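Local coordinates for pyruvate formate-lyase 2 (Archaeoglobus fulgidus, PDB 2F3O), which is a glycyl radical enzyme of the pyruvate formate-lyase family whose substrate is unknown and which probably acts as a lyase, at residues P79-L84 / I115-Q120; R85-E89 / A317-L322; T98-M102 / I314-F318. All coordinates share one frame. Residues are numbered along the deposited sequence.

Interaction 1: P79-L84 / I115-Q120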
loop_
_atom_site.group_PDB
_atom_site.type_symbol
_atom_site.label_atom_id
_atom_site.label_comp_id
_atom_site.label_asym_id
_atom_site.label_seq_id
_atom_site.Cartn_x
_atom_site.Cartn_y
_atom_site.Cartn_z
ATOM N N PRO A 79 -34.414 13.710 9.530
ATOM C CA PRO A 79 -34.046 14.040 10.910
ATOM C C PRO A 79 -32.648 13.557 11.293
ATOM O O PRO A 79 -32.085 14.026 12.278
ATOM C CB PRO A 79 -35.104 13.300 11.741
ATOM C CG PRO A 79 -35.513 12.154 10.889
ATOM C CD PRO A 79 -35.473 12.678 9.483
ATOM N N GLU A 80 -32.093 12.641 10.504
ATOM C CA GLU A 80 -30.731 12.162 10.714
ATOM C C GLU A 80 -29.745 13.266 10.315
ATOM O O GLU A 80 -28.632 13.358 10.838
ATOM C CB GLU A 80 -30.482 10.842 9.957
ATOM C CG GLU A 80 -30.408 10.953 8.435
ATOM C CD GLU A 80 -31.734 10.701 7.705
ATOM O OE1 GLU A 80 -31.713 9.950 6.705
ATOM O OE2 GLU A 80 -32.795 11.242 8.103
ATOM N N GLY A 81 -30.186 14.124 9.410
ATOM C CA GLY A 81 -29.398 15.267 9.017
ATOM C C GLY A 81 -29.889 16.522 9.705
ATOM O O GLY A 81 -29.591 16.763 10.874
ATOM N N VAL A 82 -30.665 17.320 8.982
ATOM C CA VAL A 82 -30.980 18.646 9.481
ATOM C C VAL A 82 -32.497 18.913 9.584
ATOM O O VAL A 82 -32.948 20.049 9.773
ATOM C CB VAL A 82 -30.132 19.729 8.720
ATOM C CG1 VAL A 82 -30.913 20.450 7.609
ATOM C CG2 VAL A 82 -29.512 20.697 9.706
ATOM N N GLY A 83 -33.278 17.837 9.537
ATOM C CA GLY A 83 -34.733 17.938 9.619
ATOM C C GLY A 83 -35.308 18.373 10.962
ATOM O O GLY A 83 -36.461 18.774 11.027
ATOM N N LEU A 84 -34.521 18.309 12.033
ATOM C CA LEU A 84 -34.996 18.765 13.334
ATOM C C LEU A 84 -34.976 20.288 13.431
ATOM O O LEU A 84 -35.576 20.854 14.356
ATOM C CB LEU A 84 -34.196 18.174 14.501
ATOM C CG LEU A 84 -34.229 16.697 14.914
ATOM C CD1 LEU A 84 -34.058 16.566 16.431
ATOM C CD2 LEU A 84 -35.488 15.975 14.462
ATOM N N ILE A 115 -40.785 11.947 16.704
ATOM C CA ILE A 115 -39.589 12.084 15.860
ATOM C C ILE A 115 -38.474 12.846 16.559
ATOM O O ILE A 115 -37.406 12.295 16.785
ATOM C CB ILE A 115 -39.905 12.773 14.521
ATOM C CG1 ILE A 115 -40.885 11.930 13.713
ATOM C CG2 ILE A 115 -38.652 12.999 13.710
ATOM C CD1 ILE A 115 -40.522 10.473 13.611
ATOM N N ALA A 116 -38.735 14.100 16.913
ATOM C CA ALA A 116 -37.756 14.967 17.593
ATOM C C ALA A 116 -37.110 14.484 18.914
ATOM O O ALA A 116 -35.944 14.809 19.151
ATOM C CB ALA A 116 -38.311 16.372 17.772
ATOM N N PRO A 117 -37.841 13.744 19.789
ATOM C CA PRO A 117 -37.027 13.243 20.899
ATOM C C PRO A 117 -36.147 12.032 20.553
ATOM O O PRO A 117 -35.140 11.828 21.220
ATOM C CB PRO A 117 -38.064 12.875 21.985
ATOM C CG PRO A 117 -39.396 13.298 21.453
ATOM C CD PRO A 117 -39.252 13.356 19.960
ATOM N N TYR A 118 -36.500 11.250 19.533
ATOM C CA TYR A 118 -35.666 10.108 19.134
ATOM C C TYR A 118 -34.371 10.560 18.452
ATOM O O TYR A 118 -33.278 10.150 18.830
ATOM C CB TYR A 118 -36.435 9.147 18.217
ATOM C CG TYR A 118 -35.651 7.911 17.816
ATOM C CD1 TYR A 118 -35.503 6.849 18.693
ATOM C CD2 TYR A 118 -35.067 7.803 16.559
ATOM C CE1 TYR A 118 -34.793 5.719 18.342
ATOM C CE2 TYR A 118 -34.352 6.675 16.196
ATOM C CZ TYR A 118 -34.217 5.632 17.093
ATOM O OH TYR A 118 -33.488 4.509 16.748
ATOM N N TRP A 119 -34.505 11.421 17.454
ATOM C CA TRP A 119 -33.371 11.824 16.646
ATOM C C TRP A 119 -32.456 12.851 17.295
ATOM O O TRP A 119 -31.331 13.034 16.864
ATOM C CB TRP A 119 -33.848 12.279 15.279
ATOM C CG TRP A 119 -34.242 11.116 14.486
ATOM C CD1 TRP A 119 -35.505 10.691 14.225
ATOM C CD2 TRP A 119 -33.360 10.167 13.880
ATOM N NE1 TRP A 119 -35.470 9.545 13.474
ATOM C CE2 TRP A 119 -34.161 9.203 13.250
ATOM C CE3 TRP A 119 -31.967 10.054 13.789
ATOM C CZ2 TRP A 119 -33.619 8.131 12.548
ATOM C CZ3 TRP A 119 -31.432 8.993 13.096
ATOM C CH2 TRP A 119 -32.253 8.045 12.482
ATOM N N GLN A 120 -32.954 13.524 18.321
ATOM C CA GLN A 120 -32.125 14.316 19.207
ATOM C C GLN A 120 -30.917 13.487 19.555
ATOM O O GLN A 120 -31.061 12.345 20.030
ATOM C CB GLN A 120 -32.897 14.590 20.499
ATOM C CG GLN A 120 -32.368 15.739 21.320
ATOM C CD GLN A 120 -32.351 17.039 20.535
ATOM O OE1 GLN A 120 -33.294 17.354 19.786
ATOM N NE2 GLN A 120 -31.277 17.803 20.697
#
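An apolar contact joins the turn that runs into helix 83-87 with the C-terminal end of helix 105-119, in a partly buried region. Its centre is a CH-pi interaction: Pro79 presents CG and CB to one face of the indole of Trp119, with Pro79 CG 3.7 Å from the centroid of the five-membered ring and 15° off its normal, while Pro79 CB comes within 3.6 Å of Trp119 CG. Beside it the aliphatic part of Glu80 touches the six-membered ring, Glu80 CB lying 3.8 Å from Trp119 CZ3. Leu84, four residues after Glu80, reaches across. Its CD2 packs 4.1 Å from Trp119 CB and 4.4 Å from both Ala116 CB and Ile115 CG2, and its CD1 approaches Gln120 OE1 at 3.5 Å. The helix is kinked at Pro117, which lacks an amide hydrogen, yet Trp119 N bonds to Ile115 O at 3.1 Å. No hydrogen bond crosses the contact, and the polar groups of Glu80 and Trp119 find partners elsewhere: the Glu80 carboxylate forms salt bridges with Lys509 and Arg23, and Trp119 NE1 bonds to Thr28 on helix 22-34. Cohesion therefore rests on dispersion, the indole face receiving Pro79 and Glu80 and Leu84 filling the space beside it.

Interaction 2: R85-E89 / A317-L322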
loop_
_atom_site.group_PDB
_atom_site.type_symbol
_atom_site.label_atom_id
_atom_site.label_comp_id
_atom_site.label_asym_id
_atom_site.label_seq_id
_atom_site.Cartn_x
_atom_site.Cartn_y
_atom_site.Cartn_z
ATOM N N ARG A 85 -34.282 20.950 12.495
ATOM C CA ARG A 85 -34.296 22.414 12.405
ATOM C C ARG A 85 -35.725 22.875 12.186
ATOM O O ARG A 85 -36.213 23.780 12.865
ATOM C CB ARG A 85 -33.449 22.917 11.233
ATOM C CG ARG A 85 -31.983 22.996 11.516
ATOM C CD ARG A 85 -31.271 23.986 10.602
ATOM N NE ARG A 85 -30.274 24.724 11.374
ATOM C CZ ARG A 85 -30.342 26.021 11.673
ATOM N NH1 ARG A 85 -31.338 26.765 11.225
ATOM N NH2 ARG A 85 -29.388 26.585 12.413
ATOM N N ILE A 86 -36.391 22.208 11.249
ATOM C CA ILE A 86 -37.720 22.592 10.838
ATOM C C ILE A 86 -38.838 22.203 11.811
ATOM O O ILE A 86 -39.885 22.837 11.792
ATOM C CB ILE A 86 -38.024 22.117 9.395
ATOM C CG1 ILE A 86 -38.843 23.166 8.663
ATOM C CG2 ILE A 86 -38.704 20.744 9.358
ATOM C CD1 ILE A 86 -39.368 22.680 7.375
ATOM N N ILE A 87 -38.618 21.206 12.678
ATOM C CA ILE A 87 -39.640 20.818 13.677
ATOM C C ILE A 87 -39.737 21.934 14.697
ATOM O O ILE A 87 -40.820 22.308 15.130
ATOM C CB ILE A 87 -39.316 19.505 14.434
ATOM C CG1 ILE A 87 -38.757 18.440 13.497
ATOM C CG2 ILE A 87 -40.529 18.964 15.147
ATOM C CD1 ILE A 87 -39.712 17.931 12.502
ATOM N N ASN A 88 -38.590 22.513 15.014
ATOM C CA ASN A 88 -38.497 23.631 15.937
ATOM C C ASN A 88 -39.233 24.917 15.506
ATOM O O ASN A 88 -39.236 25.920 16.231
ATOM C CB ASN A 88 -37.020 23.936 16.180
ATOM C CG ASN A 88 -36.783 24.579 17.514
ATOM O OD1 ASN A 88 -36.083 25.590 17.610
ATOM N ND2 ASN A 88 -37.397 24.021 18.561
ATOM N N GLU A 89 -39.857 24.896 14.331
ATOM C CA GLU A 89 -40.552 26.062 13.806
ATOM C C GLU A 89 -41.845 25.679 13.118
ATOM O O GLU A 89 -42.254 26.354 12.168
ATOM C CB GLU A 89 -39.676 26.768 12.778
ATOM C CG GLU A 89 -38.564 27.599 13.348
ATOM C CD GLU A 89 -37.848 28.358 12.269
ATOM O OE1 GLU A 89 -36.967 29.172 12.603
ATOM O OE2 GLU A 89 -38.184 28.142 11.084
ATOM N N ALA A 317 -36.857 21.439 2.873
ATOM C CA ALA A 317 -37.364 21.578 4.260
ATOM C C ALA A 317 -36.546 22.574 5.074
ATOM O O ALA A 317 -36.043 22.244 6.152
ATOM C CB ALA A 317 -37.390 20.218 4.989
ATOM N N PHE A 318 -36.419 23.787 4.550
ATOM C CA PHE A 318 -35.576 24.787 5.155
ATOM C C PHE A 318 -36.338 25.537 6.224
ATOM O O PHE A 318 -37.460 25.950 6.000
ATOM C CB PHE A 318 -35.128 25.787 4.099
ATOM C CG PHE A 318 -34.116 25.246 3.118
ATOM C CD1 PHE A 318 -33.288 24.192 3.453
ATOM C CD2 PHE A 318 -33.959 25.843 1.879
ATOM C CE1 PHE A 318 -32.359 23.722 2.555
ATOM C CE2 PHE A 318 -33.030 25.375 0.989
ATOM C CZ PHE A 318 -32.233 24.317 1.322
ATOM N N ASP A 319 -35.717 25.753 7.374
ATOM C CA ASP A 319 -36.293 26.627 8.392
ATOM C C ASP A 319 -36.088 28.106 8.027
ATOM O O ASP A 319 -35.574 28.426 6.954
ATOM C CB ASP A 319 -35.607 26.376 9.721
ATOM C CG ASP A 319 -34.139 26.689 9.652
ATOM O OD1 ASP A 319 -33.411 25.834 9.118
ATOM O OD2 ASP A 319 -33.712 27.790 10.094
ATOM N N SER A 320 -36.436 28.991 8.963
ATOM C CA SER A 320 -36.405 30.445 8.765
ATOM C C SER A 320 -35.027 31.036 8.507
ATOM O O SER A 320 -34.897 31.957 7.704
ATOM C CB SER A 320 -37.017 31.153 9.967
ATOM O OG SER A 320 -36.065 31.280 11.005
ATOM N N LEU A 321 -34.006 30.518 9.187
ATOM C CA LEU A 321 -32.640 30.969 8.946
ATOM C C LEU A 321 -32.120 30.398 7.627
ATOM O O LEU A 321 -31.563 31.133 6.815
ATOM C CB LEU A 321 -31.723 30.603 10.110
ATOM C CG LEU A 321 -32.305 30.899 11.498
ATOM C CD1 LEU A 321 -31.444 30.280 12.622
ATOM C CD2 LEU A 321 -32.509 32.409 11.714
ATOM N N LEU A 322 -32.344 29.106 7.387
ATOM C CA LEU A 322 -31.915 28.484 6.130
ATOM C C LEU A 322 -32.594 29.068 4.881
ATOM O O LEU A 322 -32.047 28.999 3.772
ATOM C CB LEU A 322 -32.078 26.959 6.180
ATOM C CG LEU A 322 -30.998 26.184 6.945
ATOM C CD1 LEU A 322 -31.248 24.706 6.775
ATOM C CD2 LEU A 322 -29.582 26.534 6.507
#
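Two acidic side chains carry the polar part of this contact. Arg85 NH1 forms a salt bridge with Asp319, 2.8 Å from Asp319 OD2, and donates a hydrogen bond to Asp319 OD1 at 3.1 Å. Glu89 grips the next residue at two points: Ser320 OG donates to Glu89 OE1 at 2.8 Å and Ser320 N to Glu89 OE2 at 2.9 Å. Asp319 has a second task within its own segment, since its OD2 also accepts from Leu321 N at 2.9 Å and, weakly, from Leu322 N at 3.3 Å, capping bonds at the turn that leads into helix 322-325. Outward, Leu321 CD1 lies 3.8 Å from Arg85 NH1 near the guanidinium plane, and Leu322 CD1 meets Arg85 CD at 3.9 Å. At the buried end Ile86 CD1 packs 4.0 Å from Ala317 CB and 3.6 Å from Ala317 O. The backbones come closest at Ile86 and Asp319, whose CA atoms are 4.9 Å apart. Although Glu89 OE1 stands 4.3 Å from Asp319 OD2, Arg85 offsets the negative charge on Asp319 while the Ser320 donors satisfy Glu89, so the two carboxylates can sit side by side and tie helix 83-87 and the residues just after it to the turn before helix 322-325.

Interaction 3: T98-M102 / I314-F318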
loop_
_atom_site.group_PDB
_atom_site.type_symbol
_atom_site.label_atom_id
_atom_site.label_comp_id
_atom_site.label_asym_id
_atom_site.label_seq_id
_atom_site.Cartn_x
_atom_site.Cartn_y
_atom_site.Cartn_z
ATOM N N THR A 98 -42.186 33.136 2.398
ATOM C CA THR A 98 -41.537 32.351 1.343
ATOM C C THR A 98 -41.507 30.883 1.721
ATOM O O THR A 98 -41.288 30.550 2.884
ATOM C CB THR A 98 -40.082 32.799 1.138
ATOM O OG1 THR A 98 -39.412 32.828 2.406
ATOM C CG2 THR A 98 -40.028 34.189 0.529
ATOM N N ASN A 99 -41.721 30.023 0.729
ATOM C CA ASN A 99 -41.670 28.560 0.884
ATOM C C ASN A 99 -42.576 28.038 1.999
ATOM O O ASN A 99 -42.140 27.344 2.920
ATOM C CB ASN A 99 -40.224 28.084 1.059
ATOM C CG ASN A 99 -40.043 26.609 0.770
ATOM O OD1 ASN A 99 -40.582 26.075 -0.199
ATOM N ND2 ASN A 99 -39.269 25.944 1.612
ATOM N N ARG A 100 -43.843 28.423 1.906
ATOM C CA ARG A 100 -44.859 28.005 2.856
ATOM C C ARG A 100 -45.190 26.525 2.687
ATOM O O ARG A 100 -45.248 26.006 1.577
ATOM C CB ARG A 100 -46.121 28.874 2.724
ATOM C CG ARG A 100 -46.721 28.956 1.309
ATOM C CD ARG A 100 -47.884 29.942 1.254
ATOM N NE ARG A 100 -47.768 30.955 2.305
ATOM C CZ ARG A 100 -48.746 31.792 2.652
ATOM N NH1 ARG A 100 -49.923 31.751 2.025
ATOM N NH2 ARG A 100 -48.549 32.669 3.632
ATOM N N LEU A 101 -45.369 25.845 3.809
ATOM C CA LEU A 101 -45.655 24.421 3.809
ATOM C C LEU A 101 -46.824 24.184 4.740
ATOM O O LEU A 101 -46.753 24.539 5.912
ATOM C CB LEU A 101 -44.433 23.638 4.312
ATOM C CG LEU A 101 -43.096 23.752 3.565
ATOM C CD1 LEU A 101 -41.910 23.282 4.409
ATOM C CD2 LEU A 101 -43.176 22.990 2.258
ATOM N N MET A 102 -47.905 23.604 4.232
ATOM C CA MET A 102 -49.029 23.294 5.098
ATOM C C MET A 102 -48.596 22.138 5.976
ATOM O O MET A 102 -47.961 21.203 5.501
ATOM C CB MET A 102 -50.265 22.880 4.302
ATOM C CG MET A 102 -50.515 23.667 3.041
ATOM S SD MET A 102 -51.797 22.908 2.011
ATOM C CE MET A 102 -51.496 21.133 2.184
ATOM N N ILE A 314 -40.530 18.179 -5.258
ATOM C CA ILE A 314 -39.855 18.579 -4.024
ATOM C C ILE A 314 -39.483 20.044 -3.938
ATOM O O ILE A 314 -39.219 20.728 -4.914
ATOM C CB ILE A 314 -38.627 17.702 -3.597
ATOM C CG1 ILE A 314 -37.476 17.805 -4.590
ATOM C CG2 ILE A 314 -39.022 16.276 -3.379
ATOM C CD1 ILE A 314 -36.167 17.296 -4.028
ATOM N N VAL A 315 -39.457 20.475 -2.701
ATOM C CA VAL A 315 -39.278 21.834 -2.327
ATOM C C VAL A 315 -38.595 21.574 -0.980
ATOM O O VAL A 315 -38.916 20.590 -0.306
ATOM C CB VAL A 315 -40.690 22.523 -2.264
ATOM C CG1 VAL A 315 -41.186 22.737 -0.841
ATOM C CG2 VAL A 315 -40.681 23.823 -3.026
ATOM N N PRO A 316 -37.598 22.384 -0.613
ATOM C CA PRO A 316 -36.702 22.003 0.490
ATOM C C PRO A 316 -37.291 22.214 1.886
ATOM O O PRO A 316 -38.129 23.066 2.061
ATOM C CB PRO A 316 -35.509 22.917 0.271
ATOM C CG PRO A 316 -36.107 24.137 -0.363
ATOM C CD PRO A 316 -37.252 23.686 -1.195
ATOM N N ALA A 317 -36.857 21.439 2.873
ATOM C CA ALA A 317 -37.364 21.578 4.260
ATOM C C ALA A 317 -36.546 22.574 5.074
ATOM O O ALA A 317 -36.043 22.244 6.152
ATOM C CB ALA A 317 -37.390 20.218 4.989
ATOM N N PHE A 318 -36.419 23.787 4.550
ATOM C CA PHE A 318 -35.576 24.787 5.155
ATOM C C PHE A 318 -36.338 25.537 6.224
ATOM O O PHE A 318 -37.460 25.950 6.000
ATOM C CB PHE A 318 -35.128 25.787 4.099
ATOM C CG PHE A 318 -34.116 25.246 3.118
ATOM C CD1 PHE A 318 -33.288 24.192 3.453
ATOM C CD2 PHE A 318 -33.959 25.843 1.879
ATOM C CE1 PHE A 318 -32.359 23.722 2.555
ATOM C CE2 PHE A 318 -33.030 25.375 0.989
ATOM C CZ PHE A 318 -32.233 24.317 1.322
#
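Asn99 adopts a left-handed backbone conformation (phi 54°, psi 54°), a region that asparagine enters more readily than most residues with a side chain, and from there sends its amide to the backbone of a tight turn in the other loop. Asn99 ND2 donates to Pro316 O at 3.1 Å with an N-H...O angle of 151°. The same carbonyl closes an inverse gamma turn centred on Ala317, accepting a weak bond from Phe318 N at 3.1 Å, so one oxygen serves both the turn and the contact between loops. On the side of Val315 the contact becomes apolar: Val315 CG1 lies 3.7 Å from Leu101 CD2. Val315 CG1 also approaches Asn99 OD1 at 3.5 Å. Pro316 adds its ring, with Pro316 CD 4.1 Å from Asn99 ND2. The CA atoms nearest each other, those of Asn99 and Val315, are still 7.8 Å apart, so the side chains of Asn99 and Leu101 reach across, the former to a main-chain carbonyl.

The surroundings extend this pattern. Asn99 OD1 accepts from Gln329, Arg96 bonds to the carbonyls of both Asn99 and Phe318, and Asn99 N donates to Glu759, seven residues beyond Gly752, the predicted position of the glycyl radical. Leu101 also rests on Ile86 of helix 83-87. All four touching residues are buried, and the arrangement is a loop-loop junction within this glycyl radical enzyme: an asparagine side chain recognises the first carbonyl of an inverse gamma turn, linking the loop before helix 105-119 to that between helices 297-310 and 322-325.

Helix 83-87 ties the set together: interaction 1 uses its start and interaction 2 its later residues, the segments 79-84 and 85-89 following directly in sequence. Interactions 2 and 3 share Ala317 and Phe318 and touch through Ile86 CD1 and Leu101 CD1, 4.0 Å apart. Interactions 1 and 3 do not touch, their centres lying about 18 Å apart. The contact centres move closer to the chain centre, from about 23 to 19 to 16 Å, but only the third has all its touching residues buried. Chemistry does not follow depth: interaction 1 is apolar, interaction 2 is dominated by charge, and the deepest contact combines one neutral hydrogen bond with a small aliphatic patch.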